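Local structure of BpsB (PgaB), Poly-beta-1,6-N-acetyl-D-glucosamine N-deacetylase (Bordetella bronchiseptica RB50, 5BU6) at residues 139-142 with 143-147; 205-208 with 209-213. The protein removes N-acetyl groups from the biofilm polysaccharide poly-beta-1,6-N-acetyl-D-glucosamine, as a deacetylase of carbohydrate esterase family 4. The protein carries 5 engineered substitutions. One frame throughout, in Å; residues are numbered along the deposited sequence.

Contact 1 (139-142 with 143-147)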
ATOM      1  N   GLN A 139      11.367   1.059 -14.163  1.00 30.23           N
ATOM      2  CA  GLN A 139      11.204  -0.246 -13.525  1.00 32.22           C
ATOM      3  C   GLN A 139       9.731  -0.531 -13.163  1.00 37.72           C
ATOM      4  O   GLN A 139       9.227  -1.626 -13.412  1.00 34.53           O
ATOM      5  CB  GLN A 139      12.100  -0.343 -12.275  1.00 30.54           C
ATOM      6  CG  GLN A 139      13.578  -0.547 -12.632  1.00 34.99           C
ATOM      7  CD  GLN A 139      14.518  -0.269 -11.475  1.00 38.20           C
ATOM      8  OE1 GLN A 139      14.113   0.217 -10.425  1.00 40.05           O
ATOM      9  NE2 GLN A 139      15.789  -0.559 -11.680  1.00 44.77           N
ATOM     10  N   LEU A 140       9.035   0.446 -12.597  1.00 32.70           N
ATOM     11  CA  LEU A 140       7.613   0.263 -12.302  1.00 33.88           C
ATOM     12  C   LEU A 140       6.778   0.004 -13.546  1.00 35.07           C
ATOM     13  O   LEU A 140       5.866  -0.840 -13.531  1.00 39.30           O
ATOM     14  CB  LEU A 140       7.039   1.485 -11.574  1.00 32.30           C
ATOM     15  CG  LEU A 140       7.439   1.577 -10.102  1.00 42.83           C
ATOM     16  CD1 LEU A 140       7.236   2.993  -9.615  1.00 42.50           C
ATOM     17  CD2 LEU A 140       6.616   0.608  -9.252  1.00 40.70           C
ATOM     18  N   ARG A 141       7.068   0.737 -14.616  1.00 30.62           N
ATOM     19  CA  ARG A 141       6.339   0.561 -15.857  1.00 34.06           C
ATOM     20  C   ARG A 141       6.568  -0.846 -16.400  1.00 37.78           C
ATOM     21  O   ARG A 141       5.645  -1.473 -16.919  1.00 38.84           O
ATOM     22  CB  ARG A 141       6.760   1.611 -16.886  1.00 29.88           C
ATOM     23  CG  ARG A 141       6.097   1.451 -18.245  1.00 37.05           C
ATOM     24  CD  ARG A 141       6.358   2.685 -19.096  1.00 38.73           C
ATOM     25  NE  ARG A 141       6.209   2.444 -20.535  1.00 56.73           N
ATOM     26  CZ  ARG A 141       5.046   2.437 -21.185  1.00 69.71           C
ATOM     27  NH1 ARG A 141       5.015   2.221 -22.496  1.00 66.72           N
ATOM     28  NH2 ARG A 141       3.913   2.640 -20.524  1.00 75.94           N
ATOM     29  N   GLU A 142       7.790  -1.355 -16.269  1.00 37.03           N
ATOM     30  CA  GLU A 142       8.072  -2.705 -16.736  1.00 36.76           C
ATOM     31  C   GLU A 142       7.250  -3.757 -15.980  1.00 33.85           C
ATOM     32  O   GLU A 142       6.719  -4.693 -16.585  1.00 38.59           O
ATOM     33  CB  GLU A 142       9.558  -3.031 -16.613  1.00 51.19           C
ATOM     34  CG  GLU A 142       9.912  -4.390 -17.195  1.00 75.56           C
ATOM     35  CD  GLU A 142      11.396  -4.692 -17.145  1.00 97.19           C
ATOM     36  OE1 GLU A 142      12.201  -3.752 -17.313  1.00109.85           O
ATOM     37  OE2 GLU A 142      11.758  -5.871 -16.935  1.00 98.49           O
ATOM     38  N   MET A 143       7.140  -3.595 -14.664  1.00 34.09           N
ATOM     39  CA  MET A 143       6.353  -4.509 -13.846  1.00 31.12           C
ATOM     40  C   MET A 143       4.883  -4.460 -14.238  1.00 37.44           C
ATOM     41  O   MET A 143       4.211  -5.487 -14.350  1.00 34.19           O
ATOM     42  CB  MET A 143       6.512  -4.172 -12.363  1.00 31.31           C
ATOM     43  CG  MET A 143       7.908  -4.480 -11.840  1.00 36.44           C
ATOM     44  SD  MET A 143       8.033  -4.552 -10.044  1.00 44.19           S
ATOM     45  CE  MET A 143       7.320  -2.988  -9.571  1.00 48.70           C
ATOM     46  N   ALA A 144       4.387  -3.247 -14.418  1.00 34.02           N
ATOM     47  CA  ALA A 144       3.019  -3.045 -14.860  1.00 41.26           C
ATOM     48  C   ALA A 144       2.790  -3.715 -16.203  1.00 41.21           C
ATOM     49  O   ALA A 144       1.756  -4.323 -16.428  1.00 45.37           O
ATOM     50  CB  ALA A 144       2.700  -1.557 -14.946  1.00 35.17           C
ATOM     51  N   GLN A 145       3.762  -3.624 -17.102  1.00 36.59           N
ATOM     52  CA  GLN A 145       3.572  -4.186 -18.430  1.00 37.50           C
ATOM     53  C   GLN A 145       3.763  -5.700 -18.479  1.00 41.63           C
ATOM     54  O   GLN A 145       3.439  -6.325 -19.482  1.00 42.68           O
ATOM     55  CB  GLN A 145       4.513  -3.516 -19.430  1.00 48.21           C
ATOM     56  CG  GLN A 145       4.124  -2.076 -19.730  1.00 58.66           C
ATOM     57  CD  GLN A 145       5.008  -1.451 -20.780  1.00 68.32           C
ATOM     58  OE1 GLN A 145       6.223  -1.654 -20.786  1.00 70.97           O
ATOM     59  NE2 GLN A 145       4.402  -0.694 -21.687  1.00 76.48           N
ATOM     60  N   SER A 146       4.273  -6.288 -17.399  1.00 38.26           N
ATOM     61  CA  SER A 146       4.473  -7.739 -17.336  1.00 44.54           C
ATOM     62  C   SER A 146       3.149  -8.519 -17.232  1.00 46.26           C
ATOM     63  O   SER A 146       3.095  -9.712 -17.496  1.00 43.03           O
ATOM     64  CB  SER A 146       5.354  -8.101 -16.147  1.00 45.91           C
ATOM     65  OG  SER A 146       4.629  -7.973 -14.928  1.00 43.06           O
ATOM     66  N   GLY A 147       2.087  -7.837 -16.825  1.00 41.03           N
ATOM     67  CA  GLY A 147       0.802  -8.481 -16.614  1.00 41.75           C
ATOM     68  C   GLY A 147       0.633  -9.015 -15.201  1.00 45.30           C
ATOM     69  O   GLY A 147      -0.472  -9.363 -14.802  1.00 43.45           O
TER

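Contact 2 (205-208 with 209-213). Engineered in segment 205-208: His-205 (natural residue Asp). Engineered in segment 209-213: His-209 (natural residue Glu). With NI (nickel (II) ion), chain E; SCN (thiocyanate ion), chain H.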
ATOM      1  N   HIS A 205      -2.105  10.967 -10.948  1.00 31.93           N
ATOM      2  CA  HIS A 205      -1.582  11.603 -12.150  1.00 37.00           C
ATOM      3  C   HIS A 205      -0.117  11.210 -12.407  1.00 35.64           C
ATOM      4  O   HIS A 205       0.252  10.890 -13.537  1.00 33.46           O
ATOM      5  CB  HIS A 205      -1.719  13.114 -12.071  1.00 42.18           C
ATOM      6  CG  HIS A 205      -0.780  13.838 -12.980  1.00 50.29           C
ATOM      7  ND1 HIS A 205      -1.031  14.014 -14.323  1.00 50.47           N
ATOM      8  CD2 HIS A 205       0.435  14.391 -12.746  1.00 44.39           C
ATOM      9  CE1 HIS A 205      -0.022  14.662 -14.874  1.00 48.90           C
ATOM     10  NE2 HIS A 205       0.880  14.903 -13.939  1.00 48.55           N
ATOM     11  N   LEU A 206       0.710  11.228 -11.366  1.00 33.47           N
ATOM     12  CA  LEU A 206       2.123  10.899 -11.557  1.00 32.89           C
ATOM     13  C   LEU A 206       2.284   9.470 -12.073  1.00 29.77           C
ATOM     14  O   LEU A 206       3.094   9.222 -12.966  1.00 32.53           O
ATOM     15  CB  LEU A 206       2.914  11.085 -10.258  1.00 31.39           C
ATOM     16  CG  LEU A 206       3.150  12.559  -9.911  1.00 32.16           C
ATOM     17  CD1 LEU A 206       3.773  12.675  -8.530  1.00 34.25           C
ATOM     18  CD2 LEU A 206       4.019  13.246 -10.973  1.00 38.36           C
ATOM     19  N   ILE A 207       1.512   8.538 -11.510  1.00 26.82           N
ATOM     20  CA  ILE A 207       1.596   7.150 -11.943  1.00 27.13           C
ATOM     21  C   ILE A 207       1.160   6.983 -13.388  1.00 30.59           C
ATOM     22  O   ILE A 207       1.874   6.367 -14.192  1.00 32.95           O
ATOM     23  CB  ILE A 207       0.775   6.219 -11.015  1.00 34.92           C
ATOM     24  CG1 ILE A 207       1.442   6.151  -9.630  1.00 35.38           C
ATOM     25  CG2 ILE A 207       0.659   4.829 -11.612  1.00 29.48           C
ATOM     26  CD1 ILE A 207       0.564   5.505  -8.546  1.00 35.02           C
ATOM     27  N   ARG A 208       0.019   7.561 -13.750  1.00 31.86           N
ATOM     28  CA  ARG A 208      -0.381   7.523 -15.151  1.00 29.10           C
ATOM     29  C   ARG A 208       0.620   8.193 -16.088  1.00 30.58           C
ATOM     30  O   ARG A 208       0.907   7.659 -17.156  1.00 31.88           O
ATOM     31  CB  ARG A 208      -1.755   8.170 -15.353  1.00 37.18           C
ATOM     32  CG  ARG A 208      -2.292   7.898 -16.749  1.00 43.35           C
ATOM     33  CD  ARG A 208      -3.656   8.486 -16.995  1.00 52.94           C
ATOM     34  NE  ARG A 208      -4.153   8.034 -18.288  1.00 62.94           N
ATOM     35  CZ  ARG A 208      -5.195   8.566 -18.917  1.00 82.12           C
ATOM     36  NH1 ARG A 208      -5.570   8.083 -20.094  1.00 90.99           N
ATOM     37  NH2 ARG A 208      -5.859   9.578 -18.374  1.00 87.44           N
ATOM     38  N   HIS A 209       1.148   9.360 -15.706  1.00 29.30           N
ATOM     39  CA  HIS A 209       2.067  10.074 -16.590  1.00 32.88           C
ATOM     40  C   HIS A 209       3.310   9.242 -16.909  1.00 36.24           C
ATOM     41  O   HIS A 209       3.751   9.183 -18.066  1.00 36.52           O
ATOM     42  CB  HIS A 209       2.482  11.420 -15.968  1.00 36.36           C
ATOM     43  CG  HIS A 209       3.442  12.205 -16.809  1.00 43.53           C
ATOM     44  ND1 HIS A 209       4.811  12.098 -16.674  1.00 50.61           N
ATOM     45  CD2 HIS A 209       3.232  13.103 -17.800  1.00 42.23           C
ATOM     46  CE1 HIS A 209       5.400  12.894 -17.548  1.00 52.22           C
ATOM     47  NE2 HIS A 209       4.464  13.511 -18.247  1.00 49.35           N
ATOM     48  N   HIS A 210       3.866   8.602 -15.881  1.00 31.76           N
ATOM     49  CA  HIS A 210       5.133   7.867 -15.999  1.00 32.69           C
ATOM     50  C   HIS A 210       5.048   6.398 -16.362  1.00 34.17           C
ATOM     51  O   HIS A 210       6.032   5.834 -16.848  1.00 38.63           O
ATOM     52  CB  HIS A 210       5.911   7.972 -14.685  1.00 29.30           C
ATOM     53  CG  HIS A 210       6.346   9.356 -14.368  1.00 26.38           C
ATOM     54  ND1 HIS A 210       5.586  10.214 -13.602  1.00 28.42           N
ATOM     55  CD2 HIS A 210       7.458  10.048 -14.726  1.00 27.54           C
ATOM     56  CE1 HIS A 210       6.214  11.372 -13.492  1.00 37.55           C
ATOM     57  NE2 HIS A 210       7.339  11.301 -14.179  1.00 27.88           N
ATOM     58  N   THR A 211       3.903   5.763 -16.123  1.00 29.67           N
ATOM     59  CA  THR A 211       3.779   4.327 -16.411  1.00 35.11           C
ATOM     60  C   THR A 211       2.672   4.001 -17.415  1.00 38.53           C
ATOM     61  O   THR A 211       2.674   2.923 -17.997  1.00 36.34           O
ATOM     62  CB  THR A 211       3.497   3.483 -15.144  1.00 37.58           C
ATOM     63  OG1 THR A 211       2.138   3.657 -14.746  1.00 39.37           O
ATOM     64  CG2 THR A 211       4.423   3.858 -13.996  1.00 36.78           C
ATOM     65  N   GLY A 212       1.724   4.916 -17.604  1.00 37.99           N
ATOM     66  CA  GLY A 212       0.614   4.677 -18.520  1.00 36.67           C
ATOM     67  C   GLY A 212      -0.570   4.029 -17.827  1.00 36.43           C
ATOM     68  O   GLY A 212      -1.631   3.846 -18.428  1.00 40.35           O
ATOM     69  N   VAL A 213      -0.387   3.716 -16.549  1.00 32.78           N
ATOM     70  CA  VAL A 213      -1.371   3.016 -15.745  1.00 35.78           C
ATOM     71  C   VAL A 213      -2.372   3.954 -15.068  1.00 38.98           C
ATOM     72  O   VAL A 213      -1.978   4.907 -14.415  1.00 35.34           O
ATOM     73  CB  VAL A 213      -0.662   2.178 -14.655  1.00 38.12           C
ATOM     74  CG1 VAL A 213      -1.666   1.638 -13.641  1.00 39.22           C
ATOM     75  CG2 VAL A 213       0.138   1.060 -15.308  1.00 38.86           C
TER
HETATM   76 NI    NI E 403       8.921  12.767 -14.529  1.00 33.42          NI
HETATM   77  S   SCN H 406       6.108  15.481 -15.168  1.00 88.95           S
HETATM   78  C   SCN H 406       4.337  15.810 -14.979  1.00 69.56           C
HETATM   79  N   SCN H 406       3.231  16.017 -14.864  1.00 66.56           N

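Contact 1 (139-142 with 143-147)
Arg-141 sets CG trans to the backbone N (chi1 177°) and runs extended as far as NE, while Gln-145, one turn later, turns CG away from its carbonyl carbon (chi1 -71°); the two chains therefore cross at an angle, the amide passing over the guanidinium. The amide NE2 of Gln-145 lies over one face of the Arg-141 guanidinium, 3.0 Å above its plane and displaced toward the rim, with the two flat groups inclined at 45°. NE2 approaches Arg-141 NH1 to 3.1 Å, but both are donors and this is packing, not a bond. Long, flexible polar chains suit this outer side, and Arg-141 NH2 finds an acceptor in Thr-211 O. On the inward side, Leu-140 CD2 touches Met-143 CE at 3.7 Å. Helix 137-145 belongs to the connection between the parallel strands 104-108 and 149-153, a beta-alpha-beta crossover, and these two apolar chains lie against both strands; Met-143 also reaches Phe-94 of helix 88-100. Small Ala-144 fits where the helix packs on Leu-151 and Val-213, and its N donates to Leu-140 O at 3.0 Å. Near the end of the helix, Ser-146 OG donates to Met-143 O at 2.6 Å, a carbonyl that also receives Ser-146 N, and the same hydroxyl is bonded to Leu-148 N. Gly-147 then leaves helical geometry with positive phi, where a CB would crowd the preceding carbonyl O.

Contact 2 (205-208 with 209-213)
The last turn of helix 189-211 carries a nickel site, separate from the one formed by Asp-84, His-154 and His-159. His-210 binds this ion through NE2 at 2.2 Å, two further ligand atoms coming from elsewhere in the structure. Across the ring, ND1 donates to Leu-206 O at 2.8 Å, with the oxygen close to the ring plane; this bond fixes the imidazole's rotation and directs NE2 to the metal. His-210 N reaches the same oxygen from the opposite face of the carbonyl plane. Leu-206 CD2 lies beside His-210 CE1, and Trp-137 stacks on the ring. The engineered His-205 gives NE2 to the nitrogen of a thiocyanate ion, probably from the crystallisation liquor, 2.8 Å away, whose carbon lies over the centre of the ring of His-209, also engineered. Thr-211 holds OG1 between its backbone N and carbonyl carbon (chi1 75°), 2.8 Å from Ile-207 O, to which it donates from above the carbonyl plane. Gly-212 takes the positive phi at which a CB would press on the preceding carbonyl O, while its N bonds Arg-208 O. Val-213 N returns to Thr-211 OG1 at 3.1 Å, closing an ST turn at the C-terminal end of the helix.

In the fold
Contacts 1 and 2 follow one another in the chain and both lie at the C-terminal ends of helices, their centres about 12 Å apart. They meet directly: Arg-141 NH2 lies 2.8 Å from Thr-211 O, a probable hydrogen bond, and Ala-144 CB packs on Val-213 CG2 at 3.7 Å. The arginine of helix 137-145 thus reaches a late carbonyl of helix 189-211, where its positive charge would probably suit the negative end of the helix dipole. Trp-137, at the start of the shorter helix, also packs against Ile-207 and Thr-211. The nickel held by His-210 is 11.1 Å from Leu-140 CD1. The probable catalytic centre is the Asp-84, His-154 and His-159 nickel, an Asp-His-His site as in family 4 carbohydrate esterases, and neither contact supplies a ligand to it.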